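Local atomic coordinates of chitin-binding type-4 domain-containing protein (Photorhabdus laumondii subsp. laumondii, PDB entry 6T5Z), a protein that is a copper-dependent lytic polysaccharide monooxygenase of family AA10 that probably cleaves chitin oxidatively. Residues H1-S6 with Q83-I88; G8-L13 with G60-Q65; E36-F41 with D158-F163; I88-S93 with G152-S157; Y147-G152 with Y164-T169. All coordinates share one frame; numbering follows the deposited sequence.

Interaction 1 (H1-S6 with Q83-I88); sequences HGYIDS and QWEIMI. With CU (copper (II) ion), chain D.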
# COMPACT_ATOMS: atom_id res chain seq x y z
N HIS A 1 -1.62 -9.43 10.47
CA HIS A 1 -0.33 -9.20 9.81
C HIS A 1 -0.28 -9.74 8.38
O HIS A 1 -0.57 -10.91 8.14
CB HIS A 1 0.80 -9.81 10.64
CG HIS A 1 1.12 -9.04 11.87
ND1 HIS A 1 0.24 -8.94 12.93
CD2 HIS A 1 2.21 -8.32 12.22
CE1 HIS A 1 0.78 -8.19 13.88
NE2 HIS A 1 1.97 -7.80 13.47
N GLY A 2 0.10 -8.88 7.44
CA GLY A 2 0.19 -9.30 6.05
C GLY A 2 0.76 -8.21 5.17
O GLY A 2 0.94 -7.06 5.60
N TYR A 3 1.02 -8.57 3.92
CA TYR A 3 1.59 -7.62 2.97
C TYR A 3 1.14 -7.99 1.56
O TYR A 3 0.65 -9.09 1.31
CB TYR A 3 3.13 -7.60 3.06
CG TYR A 3 3.73 -8.96 2.82
CD1 TYR A 3 4.01 -9.40 1.54
CD2 TYR A 3 4.01 -9.82 3.89
CE1 TYR A 3 4.56 -10.64 1.30
CE2 TYR A 3 4.57 -11.08 3.66
CZ TYR A 3 4.83 -11.47 2.36
OH TYR A 3 5.38 -12.72 2.11
N ILE A 4 1.29 -7.04 0.64
CA ILE A 4 0.95 -7.23 -0.76
C ILE A 4 2.20 -7.64 -1.53
O ILE A 4 3.21 -6.91 -1.51
CB ILE A 4 0.34 -5.96 -1.36
CG1 ILE A 4 -0.97 -5.62 -0.62
CG2 ILE A 4 0.12 -6.14 -2.87
CD1 ILE A 4 -1.63 -4.32 -1.11
N ASP A 5 2.14 -8.78 -2.21
CA ASP A 5 3.27 -9.24 -3.02
C ASP A 5 2.99 -9.25 -4.52
O ASP A 5 3.85 -9.69 -5.30
CB ASP A 5 3.77 -10.61 -2.55
CG ASP A 5 2.77 -11.73 -2.74
OD1 ASP A 5 3.18 -12.89 -2.53
OD2 ASP A 5 1.59 -11.47 -3.07
N SER A 6 1.84 -8.75 -4.95
CA SER A 6 1.55 -8.63 -6.38
C SER A 6 0.47 -7.59 -6.61
O SER A 6 -0.65 -7.77 -6.14
CB SER A 6 1.13 -9.97 -6.97
OG SER A 6 0.83 -9.84 -8.36
N GLN A 83 -2.75 -8.94 -4.55
CA GLN A 83 -2.66 -10.17 -3.78
C GLN A 83 -1.99 -9.88 -2.44
O GLN A 83 -0.85 -9.39 -2.41
CB GLN A 83 -1.88 -11.25 -4.53
CG GLN A 83 -1.80 -12.58 -3.79
CD GLN A 83 -1.08 -13.64 -4.61
OE1 GLN A 83 -1.71 -14.52 -5.20
NE2 GLN A 83 0.25 -13.54 -4.67
N TRP A 84 -2.68 -10.22 -1.35
CA TRP A 84 -2.14 -10.16 -0.00
C TRP A 84 -1.73 -11.55 0.47
O TRP A 84 -2.47 -12.52 0.27
CB TRP A 84 -3.17 -9.61 0.99
CG TRP A 84 -3.46 -8.13 0.93
CD1 TRP A 84 -4.23 -7.47 0.01
CD2 TRP A 84 -3.02 -7.14 1.87
NE1 TRP A 84 -4.29 -6.13 0.32
CE2 TRP A 84 -3.56 -5.91 1.46
CE3 TRP A 84 -2.22 -7.18 3.03
CZ2 TRP A 84 -3.30 -4.72 2.14
CZ3 TRP A 84 -1.98 -6.00 3.71
CH2 TRP A 84 -2.52 -4.79 3.27
N GLU A 85 -0.56 -11.63 1.11
CA GLU A 85 -0.13 -12.79 1.89
C GLU A 85 -0.48 -12.49 3.35
O GLU A 85 0.05 -11.55 3.95
CB GLU A 85 1.37 -13.05 1.72
CG GLU A 85 1.81 -13.24 0.27
CD GLU A 85 1.47 -14.61 -0.30
OE1 GLU A 85 0.93 -15.45 0.44
OE2 GLU A 85 1.75 -14.86 -1.49
N ILE A 86 -1.40 -13.27 3.90
CA ILE A 86 -1.95 -13.03 5.23
C ILE A 86 -1.22 -13.96 6.19
O ILE A 86 -1.62 -15.12 6.39
CB ILE A 86 -3.46 -13.24 5.25
CG1 ILE A 86 -4.11 -12.32 4.21
CG2 ILE A 86 -4.04 -13.03 6.65
CD1 ILE A 86 -3.86 -10.84 4.45
N MET A 87 -0.12 -13.48 6.78
CA MET A 87 0.67 -14.33 7.67
C MET A 87 -0.08 -14.65 8.96
O MET A 87 0.06 -15.75 9.50
CB MET A 87 2.00 -13.66 7.99
CG MET A 87 2.93 -13.57 6.82
SD MET A 87 4.50 -12.92 7.36
CE MET A 87 5.14 -14.29 8.33
N ILE A 88 -0.87 -13.71 9.48
CA ILE A 88 -1.73 -13.97 10.63
C ILE A 88 -3.12 -13.47 10.27
O ILE A 88 -3.31 -12.27 10.03
CB ILE A 88 -1.21 -13.31 11.92
CG1 ILE A 88 0.22 -13.77 12.22
CG2 ILE A 88 -2.12 -13.65 13.08
CD1 ILE A 88 0.85 -13.09 13.40
CU CU D . -1.70 -9.48 12.61
O HOH W 1 -1.20 -10.45 14.75
O HOH W 2 -2.34 -7.88 14.17
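Backbone hydrogen bonds pair Tyr-3 with Glu-85 in an antiparallel ladder between strand 2-6 and strand 79-86. Tyr-3 N meets Glu-85 O at 3.1 Å, and Glu-85 N returns to Tyr-3 O. Near the chain start, Ile-88 N donates to a lone pair of His-1 O, with an N-H...O angle of 172°. Packing differs on the two faces. On one, Ile-4 CG1 sits over the centre of the Trp-84 five-membered ring, 3.4 Å from its centroid, a close CH-pi contact; the indole NE1 turns to Tyr-97. On the other, Glu-85 CB lies over the rim of the Tyr-3 ring. His-1 N and ND1 bind copper, as the N-terminal part of the histidine brace. Polar side-chain ends also meet. Gln-83 NE2 donates to the syn side of Asp-5 OD2 at 2.9 Å, tilted out of the carboxylate plane. Asp-5 OD1 and Glu-85 OE2 approach to 2.6 Å, with carboxylate planes nearly perpendicular. The short oxygen pair implies that one acid probably carries a proton.

Interaction 2 (G8-L13 with G60-Q65); sequences GSRAFL and GALDAQ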
# COMPACT_ATOMS: atom_id res chain seq x y z
N GLY A 8 4.19 -6.18 -6.33
CA GLY A 8 4.94 -6.20 -5.10
C GLY A 8 4.97 -4.84 -4.42
O GLY A 8 5.29 -3.83 -5.06
N SER A 9 4.63 -4.80 -3.13
CA SER A 9 4.61 -3.53 -2.42
C SER A 9 6.03 -3.06 -2.12
O SER A 9 7.00 -3.82 -2.23
CB SER A 9 3.83 -3.65 -1.11
OG SER A 9 4.62 -4.35 -0.15
N ARG A 10 6.13 -1.79 -1.71
CA ARG A 10 7.43 -1.21 -1.41
C ARG A 10 8.13 -1.98 -0.30
O ARG A 10 9.33 -2.28 -0.39
CB ARG A 10 7.25 0.27 -1.04
CG ARG A 10 8.56 1.04 -0.79
CD ARG A 10 8.26 2.45 -0.34
NE ARG A 10 7.66 3.24 -1.40
CZ ARG A 10 7.22 4.48 -1.24
NH1 ARG A 10 7.28 5.06 -0.05
NH2 ARG A 10 6.68 5.15 -2.26
N ALA A 11 7.38 -2.34 0.75
CA ALA A 11 7.94 -3.14 1.84
C ALA A 11 8.27 -4.55 1.38
O ALA A 11 9.31 -5.12 1.78
CB ALA A 11 6.96 -3.18 3.02
N PHE A 12 7.40 -5.16 0.57
CA PHE A 12 7.68 -6.50 0.08
C PHE A 12 8.98 -6.54 -0.71
O PHE A 12 9.80 -7.45 -0.54
CB PHE A 12 6.52 -7.00 -0.79
CG PHE A 12 6.85 -8.26 -1.55
CD1 PHE A 12 7.02 -9.47 -0.88
CD2 PHE A 12 7.04 -8.23 -2.92
CE1 PHE A 12 7.33 -10.62 -1.56
CE2 PHE A 12 7.37 -9.39 -3.62
CZ PHE A 12 7.50 -10.59 -2.93
N LEU A 13 9.19 -5.54 -1.57
CA LEU A 13 10.40 -5.51 -2.38
C LEU A 13 11.65 -5.27 -1.54
O LEU A 13 12.75 -5.61 -1.98
CB LEU A 13 10.27 -4.44 -3.47
CG LEU A 13 9.16 -4.67 -4.49
CD1 LEU A 13 9.14 -3.53 -5.48
CD2 LEU A 13 9.33 -5.99 -5.20
N GLY A 60 10.62 4.16 9.12
CA GLY A 60 10.66 5.48 8.51
C GLY A 60 11.45 5.58 7.21
O GLY A 60 11.24 6.54 6.46
N ALA A 61 12.34 4.62 6.93
CA ALA A 61 13.01 4.64 5.63
C ALA A 61 12.01 4.67 4.48
O ALA A 61 12.28 5.25 3.43
CB ALA A 61 13.94 3.43 5.48
N LEU A 62 10.84 4.06 4.67
CA LEU A 62 9.84 4.03 3.61
C LEU A 62 9.25 5.40 3.31
O LEU A 62 8.61 5.56 2.27
CB LEU A 62 8.70 3.07 3.97
CG LEU A 62 9.09 1.61 4.16
CD1 LEU A 62 7.86 0.76 4.47
CD2 LEU A 62 9.82 1.09 2.93
N ASP A 63 9.45 6.38 4.18
CA ASP A 63 8.83 7.69 3.98
C ASP A 63 9.62 8.57 3.02
O ASP A 63 9.14 9.64 2.65
CB ASP A 63 8.65 8.38 5.33
CG ASP A 63 7.62 7.69 6.18
OD1 ASP A 63 6.62 7.18 5.61
OD2 ASP A 63 7.80 7.63 7.42
N ALA A 64 10.82 8.15 2.62
CA ALA A 64 11.54 8.88 1.59
C ALA A 64 10.69 8.91 0.33
O ALA A 64 10.00 7.94 0.01
CB ALA A 64 12.88 8.21 1.32
N GLN A 65 10.72 10.04 -0.38
CA GLN A 65 9.93 10.16 -1.61
C GLN A 65 10.71 11.00 -2.62
O GLN A 65 10.81 12.23 -2.49
CB GLN A 65 8.55 10.76 -1.34
CG GLN A 65 7.62 10.66 -2.54
CD GLN A 65 7.52 9.25 -3.09
OE1 GLN A 65 7.13 8.32 -2.38
NE2 GLN A 65 7.87 9.09 -4.36
O HOH W 3 7.13 7.92 0.23
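Arg-10 leaves its backbone with CG anti to N (chi1 -176°) and bends at chi3 (-68°), which carries its guanidinium to Leu-62 and Gln-65. Gln-65 bends at chi2 (53°) and turns OE1 to meet it. Arg-10 NH2 donates to a lone pair of Gln-65 OE1 at 3.2 Å, the two planes well out of parallel. Arg-10 NH1 lies 2.7 Å from Leu-62 O, at the guanidinium edge, but the bond is bent and weak. Arg-10 NH1 also donates to water 3 at 2.9 Å. That water lies near Ala-64 O and Gln-65 OE1. The contact joins helix 10-14, which follows strand 2-6, to a 3-10 segment at 60-63 in the long loop between strands 36-38 and 73-76 of the AA10 fold. Ser-9 is the N-cap of the helix: its OG accepts from Phe-12 N at 3.0 Å. Arg-10 also has a salt bridge from NH2 to Asp-168 and a cation-pi contact with Trp-70. Gln-65 NE2 has its own partners in Pro-106 O and Tyr-147 OH. The Arg-10 and Leu-62 side chains run past each other in opposite directions. Leu-62 CD2 touches Arg-10 CD at 3.9 Å, while its CD1 faces Ala-11 CB at 4.3 Å.

Interaction 3 (E36-F41 with D158-F163); sequences EAKKGF and DTLNAF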
# COMPACT_ATOMS: atom_id res chain seq x y z
N GLU A 36 1.35 -1.84 10.84
CA GLU A 36 0.05 -1.78 11.51
C GLU A 36 -0.12 -0.43 12.20
O GLU A 36 0.79 0.03 12.90
CB GLU A 36 -0.08 -2.90 12.53
CG GLU A 36 -1.47 -3.02 13.16
CD GLU A 36 -1.50 -4.05 14.27
OE1 GLU A 36 -0.45 -4.66 14.53
OE2 GLU A 36 -2.56 -4.24 14.90
N ALA A 37 -1.28 0.18 12.03
CA ALA A 37 -1.57 1.50 12.57
C ALA A 37 -3.08 1.65 12.69
O ALA A 37 -3.84 0.77 12.29
CB ALA A 37 -0.96 2.60 11.71
N LYS A 38 -3.51 2.78 13.24
CA LYS A 38 -4.95 3.00 13.39
C LYS A 38 -5.66 2.99 12.04
O LYS A 38 -5.13 3.45 11.03
CB LYS A 38 -5.21 4.33 14.11
CG LYS A 38 -4.79 4.32 15.56
CD LYS A 38 -5.62 3.36 16.36
CE LYS A 38 -5.18 3.32 17.82
NZ LYS A 38 -3.84 2.68 17.93
N LYS A 39 -6.88 2.43 12.03
CA LYS A 39 -7.68 2.38 10.81
C LYS A 39 -8.23 3.76 10.48
O LYS A 39 -8.04 4.73 11.22
CB LYS A 39 -8.82 1.36 10.96
CG LYS A 39 -9.85 1.74 12.04
CD LYS A 39 -11.00 0.74 12.14
CE LYS A 39 -10.56 -0.60 12.69
NZ LYS A 39 -11.74 -1.46 13.04
N GLY A 40 -8.92 3.86 9.35
CA GLY A 40 -9.71 5.04 9.05
C GLY A 40 -9.04 6.09 8.19
O GLY A 40 -9.54 7.22 8.14
N PHE A 41 -7.93 5.78 7.54
CA PHE A 41 -7.37 6.69 6.55
C PHE A 41 -8.43 7.05 5.50
O PHE A 41 -9.13 6.17 5.02
CB PHE A 41 -6.15 6.04 5.89
CG PHE A 41 -5.45 6.93 4.93
CD1 PHE A 41 -4.42 7.77 5.36
CD2 PHE A 41 -5.81 6.96 3.60
CE1 PHE A 41 -3.78 8.60 4.47
CE2 PHE A 41 -5.18 7.78 2.71
CZ PHE A 41 -4.15 8.61 3.14
N ASP A 158 -11.99 -6.37 14.35
CA ASP A 158 -12.10 -6.56 15.79
C ASP A 158 -10.96 -5.89 16.56
O ASP A 158 -10.80 -6.14 17.76
CB ASP A 158 -12.21 -8.06 16.14
CG ASP A 158 -11.00 -8.89 15.72
OD1 ASP A 158 -10.07 -8.34 15.11
OD2 ASP A 158 -11.00 -10.11 16.01
N THR A 159 -10.19 -5.01 15.91
CA THR A 159 -9.27 -4.10 16.59
C THR A 159 -9.48 -2.68 16.07
O THR A 159 -10.37 -2.42 15.24
CB THR A 159 -7.80 -4.51 16.41
OG1 THR A 159 -7.40 -4.22 15.06
CG2 THR A 159 -7.60 -5.99 16.70
N LEU A 160 -8.67 -1.76 16.59
CA LEU A 160 -8.68 -0.37 16.17
C LEU A 160 -7.82 -0.11 14.94
O LEU A 160 -7.73 1.03 14.49
CB LEU A 160 -8.19 0.51 17.33
CG LEU A 160 -9.02 0.49 18.62
CD1 LEU A 160 -8.33 1.31 19.71
CD2 LEU A 160 -10.45 0.98 18.38
N ASN A 161 -7.20 -1.14 14.37
CA ASN A 161 -6.07 -0.95 13.48
C ASN A 161 -6.35 -1.41 12.05
O ASN A 161 -7.39 -2.00 11.74
CB ASN A 161 -4.85 -1.68 14.04
CG ASN A 161 -4.39 -1.09 15.36
OD1 ASN A 161 -4.52 0.11 15.57
ND2 ASN A 161 -3.87 -1.93 16.24
N ALA A 162 -5.37 -1.13 11.19
CA ALA A 162 -5.34 -1.55 9.80
C ALA A 162 -3.89 -1.73 9.39
O ALA A 162 -2.98 -1.19 10.03
CB ALA A 162 -6.01 -0.53 8.87
N PHE A 163 -3.67 -2.45 8.29
CA PHE A 163 -2.32 -2.61 7.75
C PHE A 163 -2.17 -1.79 6.48
O PHE A 163 -3.07 -1.77 5.63
CB PHE A 163 -2.01 -4.09 7.49
CG PHE A 163 -1.84 -4.87 8.76
CD1 PHE A 163 -2.96 -5.33 9.46
CD2 PHE A 163 -0.59 -5.07 9.31
CE1 PHE A 163 -2.81 -6.02 10.65
CE2 PHE A 163 -0.43 -5.76 10.50
CZ PHE A 163 -1.54 -6.23 11.17
O HOH W 4 -5.04 -5.16 14.25
O HOH W 5 -4.55 -0.28 18.62
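Thr-159 and Lys-39 meet where strand 36-38 pairs antiparallel with the start of strand 161-172, in the mixed sheet of the AA10 core. Thr-159 O accepts from Lys-39 NZ at 2.8 Å; the same ammonium also bonds Ile-156 O. Thr-159 OG1 accepts from Asn-161 N, an ST turn, and shares water 4 with Glu-36 OE2. Leu-160 O takes Lys-39 N on a lone pair at 3.0 Å. The Leu-160 side chain runs alongside that of Lys-38. Asn-161 ND2 donates to Glu-36 OE2 at 3.0 Å, from above the carboxylate plane, the two flat groups almost perpendicular. Ala-162 and Ala-37 exchange two backbone bonds, the shorter being Ala-162 N to Ala-37 O at 2.7 Å. Phe-163, whose side chain comes within about 4 Å of the copper (nearest atoms) and meets the His-1 ring, is crossed by the extended Glu-36 chain. Glu-36 CG lies over one ring face near the rim, 4.1 Å from the centroid, while Glu-36 CB touches CE2 of Phe-163 at 3.5 Å.

Interaction 4 (I88-S93 with G152-S157); sequences IQHKTS and GVWTIS. With CU (copper (II) ion), chain D.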
# COMPACT_ATOMS: atom_id res chain seq x y z
N ILE A 88 -0.87 -13.71 9.48
CA ILE A 88 -1.73 -13.97 10.63
C ILE A 88 -3.12 -13.47 10.27
O ILE A 88 -3.31 -12.27 10.03
CB ILE A 88 -1.21 -13.31 11.92
CG1 ILE A 88 0.22 -13.77 12.22
CG2 ILE A 88 -2.12 -13.65 13.08
CD1 ILE A 88 0.85 -13.09 13.40
N GLN A 89 -4.08 -14.39 10.20
CA GLN A 89 -5.44 -14.05 9.80
C GLN A 89 -6.18 -13.33 10.92
O GLN A 89 -6.09 -13.70 12.09
CB GLN A 89 -6.21 -15.32 9.42
CG GLN A 89 -5.64 -16.07 8.24
CD GLN A 89 -5.97 -17.55 8.30
OE1 GLN A 89 -5.21 -18.34 8.85
NE2 GLN A 89 -7.11 -17.92 7.74
N HIS A 90 -6.92 -12.28 10.54
CA HIS A 90 -7.76 -11.53 11.46
C HIS A 90 -9.07 -11.20 10.78
O HIS A 90 -9.10 -10.95 9.57
CB HIS A 90 -7.13 -10.20 11.90
CG HIS A 90 -5.73 -10.31 12.38
ND1 HIS A 90 -5.37 -11.05 13.49
CD2 HIS A 90 -4.58 -9.75 11.93
CE1 HIS A 90 -4.07 -10.95 13.69
NE2 HIS A 90 -3.57 -10.16 12.76
N LYS A 91 -10.15 -11.17 11.56
CA LYS A 91 -11.45 -10.77 11.04
C LYS A 91 -11.34 -9.40 10.38
O LYS A 91 -10.73 -8.48 10.93
CB LYS A 91 -12.48 -10.76 12.17
CG LYS A 91 -12.84 -12.15 12.71
CD LYS A 91 -13.75 -12.06 13.94
CE LYS A 91 -15.02 -11.27 13.66
NZ LYS A 91 -16.01 -12.05 12.84
N THR A 92 -11.96 -9.27 9.21
CA THR A 92 -11.64 -8.21 8.27
C THR A 92 -12.88 -7.37 7.94
O THR A 92 -13.89 -7.92 7.51
CB THR A 92 -11.06 -8.81 6.99
OG1 THR A 92 -9.82 -9.46 7.31
CG2 THR A 92 -10.81 -7.74 5.94
N SER A 93 -12.77 -6.05 8.12
CA SER A 93 -13.82 -5.15 7.63
C SER A 93 -13.75 -5.01 6.11
O SER A 93 -14.77 -5.13 5.43
CB SER A 93 -13.69 -3.77 8.28
OG SER A 93 -14.01 -3.80 9.66
N GLY A 152 -2.56 0.35 -0.36
CA GLY A 152 -3.46 -0.71 0.02
C GLY A 152 -3.71 -0.66 1.51
O GLY A 152 -2.78 -0.47 2.30
N VAL A 153 -4.98 -0.80 1.90
CA VAL A 153 -5.36 -0.77 3.31
C VAL A 153 -6.20 -2.00 3.63
O VAL A 153 -7.25 -2.23 3.00
CB VAL A 153 -6.13 0.51 3.68
CG1 VAL A 153 -6.42 0.54 5.19
CG2 VAL A 153 -5.33 1.74 3.24
N TRP A 154 -5.75 -2.77 4.61
CA TRP A 154 -6.45 -3.93 5.13
C TRP A 154 -6.95 -3.56 6.51
O TRP A 154 -6.15 -3.43 7.44
CB TRP A 154 -5.52 -5.14 5.16
CG TRP A 154 -6.09 -6.32 5.87
CD1 TRP A 154 -7.41 -6.65 5.99
CD2 TRP A 154 -5.36 -7.34 6.57
NE1 TRP A 154 -7.54 -7.81 6.71
CE2 TRP A 154 -6.30 -8.26 7.07
CE3 TRP A 154 -4.00 -7.57 6.81
CZ2 TRP A 154 -5.93 -9.38 7.82
CZ3 TRP A 154 -3.63 -8.69 7.54
CH2 TRP A 154 -4.59 -9.58 8.03
N THR A 155 -8.26 -3.36 6.65
CA THR A 155 -8.86 -2.86 7.87
C THR A 155 -9.37 -4.03 8.71
O THR A 155 -10.15 -4.86 8.21
CB THR A 155 -9.98 -1.86 7.53
OG1 THR A 155 -9.42 -0.73 6.84
CG2 THR A 155 -10.72 -1.37 8.79
N ILE A 156 -8.91 -4.11 9.96
CA ILE A 156 -9.23 -5.22 10.86
C ILE A 156 -10.50 -4.88 11.62
O ILE A 156 -10.60 -3.80 12.21
CB ILE A 156 -8.07 -5.48 11.84
CG1 ILE A 156 -6.74 -5.65 11.11
CG2 ILE A 156 -8.38 -6.72 12.70
CD1 ILE A 156 -6.74 -6.75 10.07
N SER A 157 -11.46 -5.81 11.65
CA SER A 157 -12.78 -5.50 12.19
C SER A 157 -12.83 -5.55 13.71
O SER A 157 -13.65 -4.85 14.32
CB SER A 157 -13.84 -6.44 11.60
OG SER A 157 -13.67 -7.75 12.11
CU CU D . -1.70 -9.48 12.61
O HOH W 1 -1.20 -10.45 14.75
O HOH W 2 -2.34 -7.88 14.17
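Thr-92 and Trp-154 meet through an indole-hydroxyl hydrogen bond. Thr-92 OG1 is anti to the carbonyl carbon (chi1 -64°) and faces the indole. Trp-154 CG is anti to the backbone N (chi1 171°), which brings NE1 to that hydroxyl. Trp-154 NE1 donates to Thr-92 OG1 at 2.9 Å, close to the ring plane and nearly straight at 167°. Thr-92 OG1 in turn donates to His-90 O at 2.8 Å. The hydroxyl thus links the indole to the backbone of a copper ligand, as a second-shell group. Here strand 92-99 pairs antiparallel with strand 148-156, Thr-92 facing Ile-156 as a non-hydrogen-bonded pair. His-90 NE2 binds copper at 2.0 Å and completes the histidine brace with N and ND1 of His-1, the site that defines lytic polysaccharide monooxygenases. The His-90 and Trp-154 ring planes are nearly parallel but displaced, with little overlap. His-90 CD2 approaches Trp-154 CH2 at 3.9 Å. Ile-156 fills in beside them: its CG2 touches His-90 CB at 3.8 Å, and its CD1 lies over the rim of one indole face. Ser-157 N bonds Lys-91 O at 2.9 Å, and Ser-93 N bonds Thr-155 O.

Interaction 5 (Y147-G152 with Y164-T169); sequences YHVILG and YQVIDT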
# COMPACT_ATOMS: atom_id res chain seq x y z
N TYR A 147 4.43 7.54 -13.10
CA TYR A 147 4.77 7.06 -11.76
C TYR A 147 3.66 7.45 -10.79
O TYR A 147 3.36 8.64 -10.63
CB TYR A 147 6.11 7.62 -11.31
CG TYR A 147 6.52 7.29 -9.87
CD1 TYR A 147 6.13 6.10 -9.25
CD2 TYR A 147 7.30 8.18 -9.14
CE1 TYR A 147 6.51 5.82 -7.93
CE2 TYR A 147 7.68 7.92 -7.84
CZ TYR A 147 7.29 6.74 -7.24
OH TYR A 147 7.69 6.50 -5.95
N HIS A 148 3.08 6.45 -10.13
CA HIS A 148 2.04 6.65 -9.12
C HIS A 148 2.25 5.67 -7.98
O HIS A 148 2.80 4.59 -8.18
CB HIS A 148 0.64 6.46 -9.72
CG HIS A 148 0.23 7.59 -10.60
ND1 HIS A 148 -0.18 8.79 -10.09
CD2 HIS A 148 0.22 7.72 -11.95
CE1 HIS A 148 -0.46 9.62 -11.08
NE2 HIS A 148 -0.23 8.99 -12.22
N VAL A 149 1.77 6.06 -6.80
CA VAL A 149 1.84 5.22 -5.61
C VAL A 149 0.42 4.80 -5.26
O VAL A 149 -0.48 5.64 -5.22
CB VAL A 149 2.51 5.94 -4.43
CG1 VAL A 149 2.40 5.10 -3.16
CG2 VAL A 149 3.96 6.24 -4.77
N ILE A 150 0.24 3.51 -5.03
CA ILE A 150 -1.04 2.95 -4.62
C ILE A 150 -0.92 2.59 -3.15
O ILE A 150 0.08 2.00 -2.73
CB ILE A 150 -1.41 1.72 -5.48
CG1 ILE A 150 -1.70 2.17 -6.92
CG2 ILE A 150 -2.57 0.93 -4.85
CD1 ILE A 150 -1.85 1.08 -7.96
N LEU A 151 -1.91 2.98 -2.35
CA LEU A 151 -1.97 2.64 -0.93
C LEU A 151 -3.02 1.55 -0.72
O LEU A 151 -4.22 1.79 -0.87
CB LEU A 151 -2.28 3.86 -0.06
CG LEU A 151 -2.47 3.55 1.43
CD1 LEU A 151 -1.17 3.04 2.07
CD2 LEU A 151 -2.99 4.76 2.20
N GLY A 152 -2.56 0.35 -0.36
CA GLY A 152 -3.46 -0.71 0.02
C GLY A 152 -3.71 -0.66 1.51
O GLY A 152 -2.78 -0.47 2.30
N TYR A 164 -1.02 -1.12 6.33
CA TYR A 164 -0.84 -0.10 5.30
C TYR A 164 0.29 -0.50 4.36
O TYR A 164 1.43 -0.71 4.80
CB TYR A 164 -0.57 1.26 5.94
CG TYR A 164 -1.79 1.87 6.60
CD1 TYR A 164 -2.12 1.56 7.93
CD2 TYR A 164 -2.63 2.73 5.90
CE1 TYR A 164 -3.25 2.12 8.54
CE2 TYR A 164 -3.76 3.29 6.50
CZ TYR A 164 -4.06 2.97 7.81
OH TYR A 164 -5.17 3.54 8.40
N GLN A 165 -0.02 -0.60 3.06
CA GLN A 165 0.94 -1.08 2.06
C GLN A 165 0.98 -0.15 0.85
O GLN A 165 0.13 -0.26 -0.03
CB GLN A 165 0.59 -2.50 1.63
CG GLN A 165 0.83 -3.55 2.73
CD GLN A 165 2.26 -4.10 2.70
OE1 GLN A 165 2.69 -4.67 1.70
NE2 GLN A 165 2.97 -3.95 3.81
N VAL A 166 2.00 0.74 0.78
CA VAL A 166 2.22 1.52 -0.44
C VAL A 166 2.93 0.67 -1.48
O VAL A 166 3.75 -0.21 -1.17
CB VAL A 166 3.00 2.83 -0.14
CG1 VAL A 166 2.22 3.72 0.84
CG2 VAL A 166 4.40 2.53 0.43
N ILE A 167 2.57 0.92 -2.75
CA ILE A 167 3.09 0.21 -3.92
C ILE A 167 3.55 1.25 -4.93
O ILE A 167 2.79 2.16 -5.29
CB ILE A 167 2.01 -0.71 -4.56
CG1 ILE A 167 1.37 -1.62 -3.51
CG2 ILE A 167 2.61 -1.56 -5.68
CD1 ILE A 167 0.10 -2.34 -4.00
N ASP A 168 4.78 1.11 -5.42
CA ASP A 168 5.29 2.00 -6.45
C ASP A 168 5.05 1.40 -7.82
O ASP A 168 5.38 0.23 -8.06
CB ASP A 168 6.79 2.25 -6.25
CG ASP A 168 7.08 2.90 -4.93
OD1 ASP A 168 7.47 2.19 -3.98
OD2 ASP A 168 6.88 4.13 -4.84
N THR A 169 4.46 2.18 -8.72
CA THR A 169 4.07 1.67 -10.03
C THR A 169 4.46 2.65 -11.11
O THR A 169 4.48 3.87 -10.90
CB THR A 169 2.54 1.41 -10.13
OG1 THR A 169 1.83 2.65 -10.04
CG2 THR A 169 2.06 0.49 -9.01
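His-148 O is gripped by two donors of Thr-169. Thr-169 N donates to His-148 O at 3.0 Å, nearly along the C=O axis. Thr-169 OG1 donates to His-148 O at 2.9 Å from above the carbonyl plane. Thr-169 OG1 lies between its own backbone N and carbonyl carbon (chi1 66°), which places it beside that oxygen. Thr-169 O accepts from His-148 N in return, and Tyr-147 CD1 also touches it, at the edge of the ring. Tyr-147 OH donates to Asp-168 OD2, the oxygen that also holds Arg-10, at 2.7 Å, on the anti side of the carboxylate and tilted out of its plane. The two side chains run alongside each other, pointing the same way. Further along, Ile-150 and Ile-167 exchange two backbone bonds, the shorter from Ile-167 N to Ile-150 O at 2.7 Å. Gly-152 and Gln-165 do the same. Apolar side chains pack on both faces. Leu-151 CD1 meets Val-166 CG1 at 3.7 Å and the edge of the Tyr-164 ring. Val-149 CG1 rests on Val-166 CB at 3.8 Å. On the other face, Ile-150 CD1 touches Thr-169 CG2 at 4.1 Å. Gln-165 OE1 leaves the pair to bond Ser-9 OG and Ile-4 N. The two strands form a beta hairpin, 148-156 with 161-172, in the buried centre of the immunoglobulin-like beta-sandwich of AA10 enzymes.

From the N terminus, interaction 1 closes a loop between residues 1-6 and 83-88. Interaction 2 lies within that loop and ties helix 10-14 to turn 60-63. Interaction 3 crosses interactions 1, 2 and 5, joining strand 36-38 to strand 161-172. Interaction 4 follows interaction 1 in series, sharing Ile-88, and lies within the span of interaction 3. Interaction 5 pairs the two strands of the last hairpin; it crosses interaction 4, with which it shares Gly-152. Interactions 1 and 4 bring His-1 and His-90 to one copper. Interactions 3, 4 and 5 belong to the same sheet, and Gln-165 connects it to interactions 1 and 2.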